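Local coordinates for tyrosine-protein phosphatase non-receptor type 18 (Homo sapiens, PDB 2OC3) that removes phosphate from phosphotyrosine in proteins, including autophosphorylated tyrosine kinases, probably through a phosphocysteine intermediate in its catalytic domain, at residues A[129-134]-A[146-151]; A[192-197]-A[215-220]; A[210-215]-A[289-294]; A[229-234]-A[242-247]. All coordinates share one frame; numbering follows the deposited sequence.

Contacts 1, 2 and 4 are built on three adjacent parallel strands of the central sheet: 187-196, 130-133 and 229-232. Contact 1 packs a loop on one face. Contacts 2 and 4 pack helices 209-222 and 238-254 on the other. I131 O and L194 N, 2.8 Å apart, join contacts 1 and 2. Contacts 2 and 4 have centres about 10 Å apart and are tied by a salt bridge, R219 NH2 to D247 OD2, of 2.8 Å. Contact 3 adds helix 282-296 and lies about 12 Å from contact 4, centre to centre. Contact 4 carries C233, the probable nucleophile. The side chain of M133 in contact 1 is about 7 Å from that of C233.

Contact 1: residues A[129-134]-A[146-151]; sequences KVILMA and ERYWAQ
I131 and M133 of central strand 130-133 meet Y148 and W149 of the loop that follows the small 138-143 hairpin. The contact lies on the face of the central sheet opposite helix 209-222, close to the catalytic loop of the phosphatase domain. I131 and M133, two residues apart, point the same way from the strand. I131 CG2 touches the phenol oxygen OH of Y148 at 3.3 Å, and I131 CD1 lies 4.1 Å from Y148 CE1. The M133 side chain is fully extended, with CG anti to the backbone N (chi1 170°). This carries SD to the two aromatic rings. SD is 4.0 Å from Y148 CE2 and 3.6 Å from W149 CZ3. Both are Met-aromatic contacts, and in each the sulfur sits obliquely to the ring. The methyl CE of M133 lies 3.8 Å from W149 CH2. The rings also meet each other: CE3 of the indole sits 3.7 Å above the centre of one face of Y148. R147 CG covers one face of the indole, and R147 NH1 donates to W149 O at 2.9 Å. The buried phenol OH is hydrogen-bonded to both H232 NE2 and Q193 NE2. A phenylalanine at Y148 would probably leave H232 and Q193 without this partner and open a gap beside I131 CG2 and M133 SD. The chemistry is therefore mixed: sulfur and carbon packing holds the ring, while its one polar atom is satisfied. Through H232, the neighbour of C233, Y148 is probably a second-shell residue of the catalytic centre.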
loop_
_atom_site.group_PDB
_atom_site.type_symbol
_atom_site.label_atom_id
_atom_site.label_comp_id
_atom_site.label_asym_id
_atom_site.label_seq_id
_atom_site.Cartn_x
_atom_site.Cartn_y
_atom_site.Cartn_z
ATOM N N LYS A 129 -1.895 -7.268 10.463
ATOM C CA LYS A 129 -0.854 -8.221 10.829
ATOM C C LYS A 129 0.446 -7.944 10.058
ATOM O O LYS A 129 1.533 -8.224 10.567
ATOM C CB LYS A 129 -1.340 -9.636 10.521
ATOM C CG LYS A 129 -2.524 -10.056 11.391
ATOM C CD LYS A 129 -3.113 -11.403 11.016
ATOM N N VAL A 130 0.310 -7.407 8.850
ATOM C CA VAL A 130 1.486 -7.179 7.966
ATOM C C VAL A 130 1.405 -5.784 7.348
ATOM O O VAL A 130 0.356 -5.377 6.821
ATOM C CB VAL A 130 1.549 -8.207 6.849
ATOM C CG1 VAL A 130 2.852 -8.101 6.084
ATOM C CG2 VAL A 130 1.434 -9.619 7.383
ATOM N N ILE A 131 2.505 -5.053 7.468
ATOM C CA ILE A 131 2.729 -3.780 6.796
ATOM C C ILE A 131 3.751 -3.965 5.673
ATOM O O ILE A 131 4.810 -4.627 5.903
ATOM C CB ILE A 131 3.284 -2.750 7.762
ATOM C CG1 ILE A 131 2.354 -2.525 8.958
ATOM C CG2 ILE A 131 3.591 -1.382 7.065
ATOM C CD1 ILE A 131 3.028 -1.759 10.088
ATOM N N LEU A 132 3.470 -3.454 4.483
ATOM C CA LEU A 132 4.429 -3.439 3.398
ATOM C C LEU A 132 4.785 -1.993 3.142
ATOM O O LEU A 132 3.903 -1.223 2.792
ATOM C CB LEU A 132 3.843 -4.053 2.133
ATOM C CG LEU A 132 3.503 -5.556 2.139
ATOM C CD1 LEU A 132 2.184 -5.881 2.759
ATOM C CD2 LEU A 132 3.548 -6.129 0.712
ATOM N N MET A 133 6.066 -1.659 3.224
ATOM C CA MET A 133 6.595 -0.302 3.064
ATOM C C MET A 133 7.471 -0.314 1.808
ATOM O O MET A 133 8.426 -1.103 1.718
ATOM C CB MET A 133 7.449 0.113 4.276
ATOM C CG MET A 133 8.208 1.394 4.059
ATOM S SD MET A 133 8.902 1.929 5.626
ATOM C CE MET A 133 9.789 3.424 5.161
ATOM N N ALA A 134 7.146 0.520 0.813
ATOM C CA ALA A 134 7.870 0.506 -0.449
ATOM C C ALA A 134 8.636 1.773 -0.660
ATOM O O ALA A 134 8.603 2.320 -1.775
ATOM C CB ALA A 134 6.898 0.323 -1.647
ATOM N N GLU A 146 8.574 9.080 7.977
ATOM C CA GLU A 146 9.115 8.956 9.322
ATOM C C GLU A 146 9.280 7.510 9.761
ATOM O O GLU A 146 8.446 6.648 9.429
ATOM C CB GLU A 146 8.250 9.714 10.315
ATOM C CG GLU A 146 8.246 11.185 10.066
ATOM C CD GLU A 146 9.634 11.814 10.190
ATOM O OE1 GLU A 146 10.265 11.612 11.253
ATOM O OE2 GLU A 146 10.102 12.420 9.222
ATOM N N ARG A 147 10.310 7.236 10.550
ATOM C CA ARG A 147 10.484 5.922 11.146
ATOM C C ARG A 147 9.383 5.741 12.184
ATOM O O ARG A 147 9.260 6.525 13.147
ATOM C CB ARG A 147 11.853 5.789 11.806
ATOM C CG ARG A 147 11.961 4.511 12.586
ATOM C CD ARG A 147 13.385 4.184 12.930
ATOM N NE ARG A 147 13.995 5.167 13.822
ATOM C CZ ARG A 147 13.842 5.185 15.147
ATOM N NH1 ARG A 147 13.040 4.319 15.773
ATOM N NH2 ARG A 147 14.476 6.113 15.877
ATOM N N TYR A 148 8.596 4.687 12.007
ATOM C CA TYR A 148 7.541 4.315 12.938
ATOM C C TYR A 148 7.788 3.010 13.646
ATOM O O TYR A 148 6.968 2.596 14.476
ATOM C CB TYR A 148 6.225 4.276 12.198
ATOM C CG TYR A 148 6.221 3.361 10.980
ATOM C CD1 TYR A 148 6.004 1.976 11.111
ATOM C CD2 TYR A 148 6.357 3.883 9.687
ATOM C CE1 TYR A 148 5.976 1.134 10.038
ATOM C CE2 TYR A 148 6.356 3.010 8.570
ATOM C CZ TYR A 148 6.130 1.645 8.757
ATOM O OH TYR A 148 6.050 0.801 7.689
ATOM N N TRP A 149 8.880 2.343 13.303
ATOM C CA TRP A 149 9.314 1.077 13.912
ATOM C C TRP A 149 10.435 1.367 14.909
ATOM O O TRP A 149 11.096 2.412 14.854
ATOM C CB TRP A 149 9.765 0.101 12.830
ATOM C CG TRP A 149 10.903 0.592 12.005
ATOM C CD1 TRP A 149 12.213 0.392 12.246
ATOM C CD2 TRP A 149 10.834 1.408 10.801
ATOM N NE1 TRP A 149 12.979 1.028 11.307
ATOM C CE2 TRP A 149 12.158 1.663 10.409
ATOM C CE3 TRP A 149 9.792 1.948 10.027
ATOM C CZ2 TRP A 149 12.472 2.379 9.285
ATOM C CZ3 TRP A 149 10.119 2.705 8.913
ATOM C CH2 TRP A 149 11.447 2.939 8.566
ATOM N N ALA A 150 10.629 0.418 15.824
ATOM C CA ALA A 150 11.619 0.526 16.886
ATOM C C ALA A 150 12.938 0.010 16.376
ATOM O O ALA A 150 13.011 -0.716 15.379
ATOM C CB ALA A 150 11.177 -0.268 18.099
ATOM N N GLN A 151 13.994 0.446 17.054
ATOM C CA GLN A 151 15.335 -0.052 16.778
ATOM C C GLN A 151 15.811 -0.935 17.926
ATOM O O GLN A 151 15.172 -1.017 18.974
ATOM C CB GLN A 151 16.284 1.112 16.475
ATOM C CG GLN A 151 15.896 1.755 15.132
ATOM C CD GLN A 151 16.769 2.920 14.687
ATOM O OE1 GLN A 151 17.019 3.084 13.490
ATOM N NE2 GLN A 151 17.192 3.759 15.632
#

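Contact 2: residues A[192-197]-A[215-220]; sequences YQLQYM and VEEARR
L194 packs against A218 and E217 where helix 209-222 lies on strand 187-196. This is part of a beta-alpha-beta crossover: the chain passes from strand 187-196 through this helix to parallel strand 229-232, with strand 130-133 between them. The contact across the segments is apolar. L194 points toward the helix, and its two methyls divide the work. CD1 reaches the backbone of A218, 3.6 Å from A218 N, and lies equally near A218 CB. The small alanine lets the leucine come this close to the helix backbone. CD2 faces the aliphatic part of E217, 4.1 Å from E217 CG, and the two side chains cross at about a right angle. L171, I175 and L177 also touch L194. The polar interaction is a salt bridge within the helix, E217 to R220. The E217 chain bends at chi2 (59°), which brings its carboxylate round to R220, about one turn on. An alanine at E217 would probably leave R220 without this carboxylate and take away the CH2 groups that pack beside CD2 of L194. R220 grips side-on, with two nitrogens donating to one oxygen: R220 NH2 to E217 OE1 is 2.9 Å, and R220 NE reaches the same E217 OE1 at 3.0 Å, from above the carboxylate plane.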
loop_
_atom_site.group_PDB
_atom_site.type_symbol
_atom_site.label_atom_id
_atom_site.label_comp_id
_atom_site.label_asym_id
_atom_site.label_seq_id
_atom_site.Cartn_x
_atom_site.Cartn_y
_atom_site.Cartn_z
ATOM N N TYR A 192 4.238 -7.667 11.695
ATOM C CA TYR A 192 5.372 -7.809 10.796
ATOM C C TYR A 192 5.416 -6.669 9.821
ATOM O O TYR A 192 4.361 -6.331 9.249
ATOM C CB TYR A 192 5.271 -9.131 10.042
ATOM C CG TYR A 192 5.460 -10.355 10.952
ATOM C CD1 TYR A 192 6.733 -10.811 11.233
ATOM C CD2 TYR A 192 4.399 -11.009 11.533
ATOM C CE1 TYR A 192 6.956 -11.906 12.079
ATOM C CE2 TYR A 192 4.599 -12.130 12.406
ATOM C CZ TYR A 192 5.895 -12.560 12.645
ATOM O OH TYR A 192 6.134 -13.656 13.490
ATOM N N GLN A 193 6.603 -6.114 9.607
ATOM C CA GLN A 193 6.808 -5.053 8.607
ATOM C C GLN A 193 7.841 -5.477 7.594
ATOM O O GLN A 193 8.971 -5.858 7.958
ATOM C CB GLN A 193 7.281 -3.781 9.284
ATOM C CG GLN A 193 7.463 -2.572 8.338
ATOM C CD GLN A 193 8.686 -1.736 8.633
ATOM O OE1 GLN A 193 9.601 -2.190 9.311
ATOM N NE2 GLN A 193 8.693 -0.487 8.169
ATOM N N LEU A 194 7.449 -5.458 6.331
ATOM C CA LEU A 194 8.345 -5.727 5.257
ATOM C C LEU A 194 8.698 -4.420 4.601
ATOM O O LEU A 194 7.795 -3.650 4.315
ATOM C CB LEU A 194 7.717 -6.653 4.252
ATOM C CG LEU A 194 7.541 -8.118 4.658
ATOM C CD1 LEU A 194 6.306 -8.803 3.995
ATOM C CD2 LEU A 194 8.802 -8.885 4.365
ATOM N N GLN A 195 9.984 -4.156 4.385
ATOM C CA GLN A 195 10.418 -2.889 3.812
ATOM C C GLN A 195 11.259 -3.170 2.591
ATOM O O GLN A 195 12.224 -3.910 2.652
ATOM C CB GLN A 195 11.230 -2.052 4.812
ATOM C CG GLN A 195 11.508 -0.638 4.234
ATOM C CD GLN A 195 12.409 0.225 5.074
ATOM O OE1 GLN A 195 12.856 -0.171 6.161
ATOM N NE2 GLN A 195 12.689 1.436 4.564
ATOM N N TYR A 196 10.872 -2.615 1.459
ATOM C CA TYR A 196 11.626 -2.669 0.209
ATOM C C TYR A 196 12.682 -1.563 0.318
ATOM O O TYR A 196 12.351 -0.398 0.616
ATOM C CB TYR A 196 10.685 -2.441 -1.005
ATOM C CG TYR A 196 11.295 -2.923 -2.276
ATOM C CD1 TYR A 196 10.928 -4.129 -2.814
ATOM C CD2 TYR A 196 12.294 -2.210 -2.924
ATOM C CE1 TYR A 196 11.544 -4.622 -3.966
ATOM C CE2 TYR A 196 12.913 -2.693 -4.056
ATOM C CZ TYR A 196 12.532 -3.893 -4.574
ATOM O OH TYR A 196 13.180 -4.394 -5.713
ATOM N N MET A 197 13.959 -1.946 0.140
ATOM C CA MET A 197 15.085 -1.118 0.590
ATOM C C MET A 197 15.831 -0.374 -0.510
ATOM O O MET A 197 16.669 0.462 -0.176
ATOM C CB MET A 197 16.114 -1.987 1.356
ATOM C CG MET A 197 15.513 -2.722 2.522
ATOM S SD MET A 197 14.798 -1.693 3.793
ATOM C CE MET A 197 16.329 -1.044 4.520
ATOM N N VAL A 215 5.937 -10.015 -1.571
ATOM C CA VAL A 215 4.508 -10.343 -1.585
ATOM C C VAL A 215 4.278 -11.773 -1.099
ATOM O O VAL A 215 3.386 -12.017 -0.289
ATOM C CB VAL A 215 3.894 -10.111 -2.971
ATOM C CG1 VAL A 215 2.471 -10.677 -3.016
ATOM C CG2 VAL A 215 3.839 -8.620 -3.261
ATOM N N GLU A 216 5.107 -12.696 -1.561
ATOM C CA GLU A 216 4.989 -14.082 -1.116
ATOM C C GLU A 216 5.132 -14.193 0.404
ATOM O O GLU A 216 4.361 -14.893 1.079
ATOM C CB GLU A 216 6.041 -14.966 -1.818
ATOM C CG GLU A 216 5.826 -15.127 -3.335
ATOM C CD GLU A 216 7.047 -15.548 -4.108
ATOM O OE1 GLU A 216 8.145 -15.739 -3.528
ATOM O OE2 GLU A 216 6.914 -15.662 -5.357
ATOM N N GLU A 217 6.136 -13.521 0.957
ATOM C CA GLU A 217 6.328 -13.566 2.394
ATOM C C GLU A 217 5.194 -12.871 3.139
ATOM O O GLU A 217 4.716 -13.357 4.163
ATOM C CB GLU A 217 7.661 -12.946 2.763
ATOM C CG GLU A 217 7.927 -12.885 4.283
ATOM C CD GLU A 217 7.927 -14.241 5.006
ATOM O OE1 GLU A 217 8.248 -15.279 4.407
ATOM O OE2 GLU A 217 7.616 -14.269 6.215
ATOM N N ALA A 218 4.724 -11.726 2.650
ATOM C CA ALA A 218 3.606 -11.062 3.300
ATOM C C ALA A 218 2.411 -11.982 3.421
ATOM O O ALA A 218 1.714 -11.973 4.411
ATOM C CB ALA A 218 3.183 -9.796 2.530
ATOM N N ARG A 219 2.158 -12.730 2.348
ATOM C CA ARG A 219 1.013 -13.629 2.348
ATOM C C ARG A 219 1.193 -14.793 3.299
ATOM O O ARG A 219 0.210 -15.248 3.904
ATOM C CB ARG A 219 0.712 -14.103 0.933
ATOM C CG ARG A 219 -0.115 -13.069 0.148
ATOM C CD ARG A 219 -1.532 -13.118 0.607
ATOM N NE ARG A 219 -2.295 -11.968 0.162
ATOM C CZ ARG A 219 -3.451 -11.600 0.686
ATOM N NH1 ARG A 219 -3.986 -12.263 1.713
ATOM N NH2 ARG A 219 -4.067 -10.518 0.196
ATOM N N ARG A 220 2.419 -15.280 3.454
ATOM C CA ARG A 220 2.624 -16.337 4.454
ATOM C C ARG A 220 2.351 -15.799 5.852
ATOM O O ARG A 220 1.754 -16.484 6.685
ATOM C CB ARG A 220 4.047 -16.884 4.400
ATOM C CG ARG A 220 4.344 -17.745 3.189
ATOM C CD ARG A 220 5.674 -18.448 3.233
ATOM N NE ARG A 220 6.772 -17.522 3.002
ATOM C CZ ARG A 220 7.336 -17.286 1.813
ATOM N NH1 ARG A 220 6.926 -17.905 0.714
ATOM N NH2 ARG A 220 8.327 -16.455 1.724
#

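Contact 3: residues A[210-215]-A[289-294]; sequences HMLAMV and YHTVAQ
Helices 210-215 and 289-294 cross at -67°, with their axes 11.2 Å apart at the closest approach. The nearest CA atoms are those of L212 and T291, 7.6 Å apart. The gap is bridged by M211 and L212 on one side and by T291 and Q294, about one turn apart, on the other. M211 is extended as far as SD and then bends at chi3 (62°). This swings the methyl CE of M211 to T291, nearest OG1 at 3.3 Å and also touching CG2 at 3.7 Å. The two side chains cross at about a right angle. L212 packs on the methyl of the threonine. L212 CG and CD2 each lie 3.7 Å from T291 CG2, and the side chains slide past each other in opposite directions. The threonine thus offers its methyl to both residues. Its hydroxyl stays paired within its own helix, with F287 O. L212 CD1 reaches Q294, whose extended chain brings NE2 within 3.7 Å. This is van der Waals contact; the amide nitrogen is hydrogen-bonded to D209 OD1 at the start of helix 209-222. No hydrogen bond joins the two segments. Methyl groups do most of the packing, and the Q294 to D209 bond ties the helices next to it. M211 also packs on V242, L243 and V246 of helix 238-254. The arrangement belongs to the helical layer on one face of the central sheet of the protein-tyrosine phosphatase fold. There the last helix of this chain, 282-296, joins helix 209-222 beside the helix that follows the catalytic loop.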
loop_
_atom_site.group_PDB
_atom_site.type_symbol
_atom_site.label_atom_id
_atom_site.label_comp_id
_atom_site.label_asym_id
_atom_site.label_seq_id
_atom_site.Cartn_x
_atom_site.Cartn_y
_atom_site.Cartn_z
ATOM N N HIS A 210 12.510 -9.709 -6.447
ATOM C CA HIS A 210 12.557 -9.481 -4.999
ATOM C C HIS A 210 11.245 -8.896 -4.495
ATOM O O HIS A 210 10.819 -9.193 -3.377
ATOM C CB HIS A 210 13.813 -8.691 -4.623
ATOM C CG HIS A 210 15.059 -9.495 -4.838
ATOM N ND1 HIS A 210 16.318 -8.943 -4.917
ATOM C CD2 HIS A 210 15.217 -10.826 -5.039
ATOM C CE1 HIS A 210 17.202 -9.903 -5.152
ATOM N NE2 HIS A 210 16.563 -11.057 -5.232
ATOM N N MET A 211 10.592 -8.085 -5.305
ATOM C CA MET A 211 9.248 -7.620 -4.947
ATOM C C MET A 211 8.280 -8.796 -4.852
ATOM O O MET A 211 7.437 -8.855 -3.943
ATOM C CB MET A 211 8.714 -6.610 -5.955
ATOM C CG MET A 211 7.303 -6.141 -5.629
ATOM S SD MET A 211 6.636 -5.011 -6.898
ATOM C CE MET A 211 6.619 -6.062 -8.335
ATOM N N LEU A 212 8.359 -9.747 -5.801
ATOM C CA LEU A 212 7.508 -10.940 -5.688
ATOM C C LEU A 212 7.776 -11.700 -4.385
ATOM O O LEU A 212 6.848 -12.197 -3.734
ATOM C CB LEU A 212 7.728 -11.877 -6.887
ATOM C CG LEU A 212 6.959 -11.482 -8.115
ATOM C CD1 LEU A 212 7.434 -12.315 -9.310
ATOM C CD2 LEU A 212 5.448 -11.698 -7.880
ATOM N N ALA A 213 9.053 -11.836 -4.019
ATOM C CA ALA A 213 9.461 -12.477 -2.763
ATOM C C ALA A 213 8.807 -11.764 -1.572
ATOM O O ALA A 213 8.352 -12.382 -0.622
ATOM C CB ALA A 213 10.983 -12.453 -2.623
ATOM N N MET A 214 8.749 -10.436 -1.650
ATOM C CA MET A 214 8.123 -9.626 -0.581
ATOM C C MET A 214 6.635 -9.964 -0.436
ATOM O O MET A 214 6.140 -10.111 0.676
ATOM C CB MET A 214 8.349 -8.148 -0.887
ATOM C CG MET A 214 7.846 -7.211 0.161
ATOM S SD MET A 214 7.819 -5.498 -0.499
ATOM C CE MET A 214 7.579 -4.528 1.015
ATOM N N VAL A 215 5.937 -10.015 -1.571
ATOM C CA VAL A 215 4.508 -10.343 -1.585
ATOM C C VAL A 215 4.278 -11.773 -1.099
ATOM O O VAL A 215 3.386 -12.017 -0.289
ATOM C CB VAL A 215 3.894 -10.111 -2.971
ATOM C CG1 VAL A 215 2.471 -10.677 -3.016
ATOM C CG2 VAL A 215 3.839 -8.620 -3.261
ATOM N N TYR A 289 3.324 -5.228 -15.586
ATOM C CA TYR A 289 3.222 -6.196 -16.659
ATOM C C TYR A 289 4.305 -7.254 -16.634
ATOM O O TYR A 289 4.006 -8.424 -16.759
ATOM C CB TYR A 289 3.168 -5.526 -18.047
ATOM C CG TYR A 289 1.781 -5.486 -18.643
ATOM C CD1 TYR A 289 0.951 -4.398 -18.414
ATOM C CD2 TYR A 289 1.286 -6.540 -19.396
ATOM C CE1 TYR A 289 -0.321 -4.344 -18.927
ATOM C CE2 TYR A 289 -0.012 -6.485 -19.955
ATOM C CZ TYR A 289 -0.804 -5.374 -19.696
ATOM O OH TYR A 289 -2.086 -5.254 -20.187
ATOM N N HIS A 290 5.547 -6.842 -16.417
ATOM C CA HIS A 290 6.680 -7.758 -16.336
ATOM C C HIS A 290 6.472 -8.756 -15.183
ATOM O O HIS A 290 6.690 -9.982 -15.323
ATOM C CB HIS A 290 7.959 -6.953 -16.095
ATOM C CG HIS A 290 9.236 -7.737 -16.180
ATOM N ND1 HIS A 290 9.292 -9.098 -16.402
ATOM C CD2 HIS A 290 10.518 -7.324 -16.061
ATOM C CE1 HIS A 290 10.557 -9.485 -16.431
ATOM N NE2 HIS A 290 11.321 -8.429 -16.223
ATOM N N THR A 291 6.027 -8.232 -14.040
ATOM C CA THR A 291 5.808 -9.022 -12.834
ATOM C C THR A 291 4.712 -10.052 -13.052
ATOM O O THR A 291 4.872 -11.231 -12.684
ATOM C CB THR A 291 5.452 -8.127 -11.623
ATOM O OG1 THR A 291 6.465 -7.114 -11.450
ATOM C CG2 THR A 291 5.344 -8.950 -10.357
ATOM N N VAL A 292 3.600 -9.625 -13.647
ATOM C CA VAL A 292 2.470 -10.515 -13.877
ATOM C C VAL A 292 2.839 -11.608 -14.903
ATOM O O VAL A 292 2.520 -12.777 -14.682
ATOM C CB VAL A 292 1.208 -9.709 -14.279
ATOM C CG1 VAL A 292 0.103 -10.631 -14.757
ATOM C CG2 VAL A 292 0.732 -8.854 -13.069
ATOM N N ALA A 293 3.527 -11.230 -15.978
ATOM C CA ALA A 293 4.005 -12.199 -16.986
ATOM C C ALA A 293 4.884 -13.259 -16.326
ATOM O O ALA A 293 4.733 -14.463 -16.594
ATOM C CB ALA A 293 4.763 -11.474 -18.113
ATOM N N GLN A 294 5.769 -12.822 -15.427
ATOM C CA GLN A 294 6.652 -13.745 -14.716
ATOM C C GLN A 294 5.862 -14.690 -13.811
ATOM O O GLN A 294 6.135 -15.901 -13.766
ATOM C CB GLN A 294 7.700 -12.993 -13.932
ATOM C CG GLN A 294 8.448 -13.867 -12.989
ATOM C CD GLN A 294 9.733 -13.271 -12.536
ATOM O OE1 GLN A 294 10.311 -12.410 -13.214
ATOM N NE2 GLN A 294 10.210 -13.735 -11.379
#

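Contact 4: residues A[229-234]-A[242-247]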
loop_
_atom_site.group_PDB
_atom_site.type_symbol
_atom_site.label_atom_id
_atom_site.label_comp_id
_atom_site.label_asym_id
_atom_site.label_seq_id
_atom_site.Cartn_x
_atom_site.Cartn_y
_atom_site.Cartn_z
ATOM N N LEU A 229 -4.124 -5.957 4.554
ATOM C CA LEU A 229 -2.704 -5.632 4.472
ATOM C C LEU A 229 -2.603 -4.121 4.496
ATOM O O LEU A 229 -3.381 -3.437 3.828
ATOM C CB LEU A 229 -2.083 -6.163 3.191
ATOM C CG LEU A 229 -2.020 -7.673 2.967
ATOM C CD1 LEU A 229 -1.514 -7.976 1.587
ATOM C CD2 LEU A 229 -1.093 -8.309 3.968
ATOM N N CYS A 230 -1.628 -3.585 5.206
ATOM C CA CYS A 230 -1.354 -2.136 5.226
ATOM C C CYS A 230 -0.173 -1.892 4.290
ATOM O O CYS A 230 0.917 -2.406 4.519
ATOM C CB CYS A 230 -1.016 -1.687 6.620
ATOM S SG CYS A 230 -0.674 0.112 6.666
ATOM N N VAL A 231 -0.398 -1.153 3.213
ATOM C CA VAL A 231 0.603 -0.943 2.155
ATOM C C VAL A 231 0.859 0.542 2.042
ATOM O O VAL A 231 -0.089 1.328 1.959
ATOM C CB VAL A 231 0.157 -1.538 0.806
ATOM C CG1 VAL A 231 1.301 -1.465 -0.217
ATOM C CG2 VAL A 231 -0.352 -3.025 0.956
ATOM N N HIS A 232 2.111 0.951 2.014
ATOM C CA HIS A 232 2.404 2.366 1.882
ATOM C C HIS A 232 3.738 2.594 1.217
ATOM O O HIS A 232 4.571 1.713 1.190
ATOM C CB HIS A 232 2.371 3.111 3.220
ATOM C CG HIS A 232 3.574 2.878 4.086
ATOM N ND1 HIS A 232 4.705 3.685 4.056
ATOM C CD2 HIS A 232 3.791 1.963 5.061
ATOM C CE1 HIS A 232 5.569 3.241 4.957
ATOM N NE2 HIS A 232 5.029 2.212 5.602
ATOM N N CYS A 233 3.902 3.782 0.644
ATOM C CA CYS A 233 5.168 4.261 0.158
ATOM C C CYS A 233 5.306 5.643 0.766
ATOM O O CYS A 233 5.069 5.780 1.978
ATOM C CB CYS A 233 5.268 4.129 -1.336
ATOM S SG CYS A 233 3.938 4.862 -2.323
ATOM N N SER A 234 5.794 6.632 0.032
ATOM C CA SER A 234 5.789 7.981 0.585
ATOM C C SER A 234 4.401 8.627 0.404
ATOM O O SER A 234 3.784 8.998 1.378
ATOM C CB SER A 234 6.888 8.821 -0.042
ATOM O OG SER A 234 6.955 10.122 0.510
ATOM N N VAL A 242 1.384 -0.548 -7.260
ATOM C CA VAL A 242 2.058 -1.710 -7.858
ATOM C C VAL A 242 1.930 -2.899 -6.911
ATOM O O VAL A 242 1.526 -3.985 -7.327
ATOM C CB VAL A 242 3.532 -1.428 -8.190
ATOM C CG1 VAL A 242 4.250 -2.736 -8.571
ATOM C CG2 VAL A 242 3.606 -0.411 -9.322
ATOM N N LEU A 243 2.295 -2.733 -5.640
ATOM C CA LEU A 243 2.239 -3.838 -4.690
ATOM C C LEU A 243 0.839 -4.411 -4.545
ATOM O O LEU A 243 0.664 -5.639 -4.517
ATOM C CB LEU A 243 2.740 -3.436 -3.307
ATOM C CG LEU A 243 4.246 -3.280 -3.166
ATOM C CD1 LEU A 243 4.638 -2.821 -1.801
ATOM C CD2 LEU A 243 5.018 -4.584 -3.471
ATOM N N CYS A 244 -0.171 -3.543 -4.420
ATOM C CA CYS A 244 -1.548 -4.030 -4.238
ATOM C C CYS A 244 -2.000 -4.785 -5.470
ATOM O O CYS A 244 -2.686 -5.833 -5.365
ATOM C CB CYS A 244 -2.529 -2.905 -3.942
ATOM S SG CYS A 244 -2.240 -2.111 -2.309
ATOM N N THR A 245 -1.626 -4.307 -6.647
ATOM C CA THR A 245 -2.061 -4.966 -7.876
ATOM C C THR A 245 -1.367 -6.325 -8.032
ATOM O O THR A 245 -2.005 -7.312 -8.441
ATOM C CB THR A 245 -1.788 -4.098 -9.121
ATOM O OG1 THR A 245 -2.476 -2.848 -8.979
ATOM C CG2 THR A 245 -2.271 -4.812 -10.383
ATOM N N VAL A 246 -0.076 -6.399 -7.709
ATOM C CA VAL A 246 0.639 -7.660 -7.820
ATOM C C VAL A 246 -0.007 -8.692 -6.885
ATOM O O VAL A 246 -0.245 -9.859 -7.249
ATOM C CB VAL A 246 2.137 -7.464 -7.487
ATOM C CG1 VAL A 246 2.863 -8.836 -7.288
ATOM C CG2 VAL A 246 2.812 -6.607 -8.538
ATOM N N ASP A 247 -0.324 -8.274 -5.671
ATOM C CA ASP A 247 -0.939 -9.197 -4.732
ATOM C C ASP A 247 -2.317 -9.599 -5.195
ATOM O O ASP A 247 -2.677 -10.777 -5.064
ATOM C CB ASP A 247 -1.086 -8.601 -3.336
ATOM C CG ASP A 247 -1.731 -9.572 -2.382
ATOM O OD1 ASP A 247 -1.008 -10.481 -1.917
ATOM O OD2 ASP A 247 -2.924 -9.436 -2.095
#
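V231 points toward helix 242-247 and presents one methyl to each of two successive residues, L243 and C244. V231 CG1 takes L243. It lies 3.9 Å from both L243 CD1 and L243 CB, and the two side chains cross at a slant. V231 CG2 takes C244, 3.9 Å from its SG. V231 CB is nearly as near to that sulfur, so the thiol lies alongside the branch point. CG1 stands anti to the backbone N (chi1 -172°), which spreads the two methyls over the helix surface. L229, two residues back on the same face of the strand, meets the next turn of the helix. L229 CD1 is 4.2 Å from D247 OD2, a loose contact of a methyl with a carboxylate. That oxygen has polar partners elsewhere, the hydroxyl of Y105 and the guanidinium of R219. H232 points the other way, off the helix. H232 ND1 donates to C233 O at 3.0 Å, and the bond is nearly straight (169°). It lies in the imidazole plane and uses a lone pair of the carbonyl. The strand and helix run at 141° to each other. The P-loop of the phosphatase signature, C233 to R239, leads from the strand into the start of the helix. C233 is probably the phosphocysteine nucleophile, and the loop probably binds the substrate, as in related phosphatases. The chemistry implies a division of labour. Apolar packing joins the strand and helix that flank the loop, while the H232 bond holds the C233 carbonyl and probably helps to shape the cradle for phosphate.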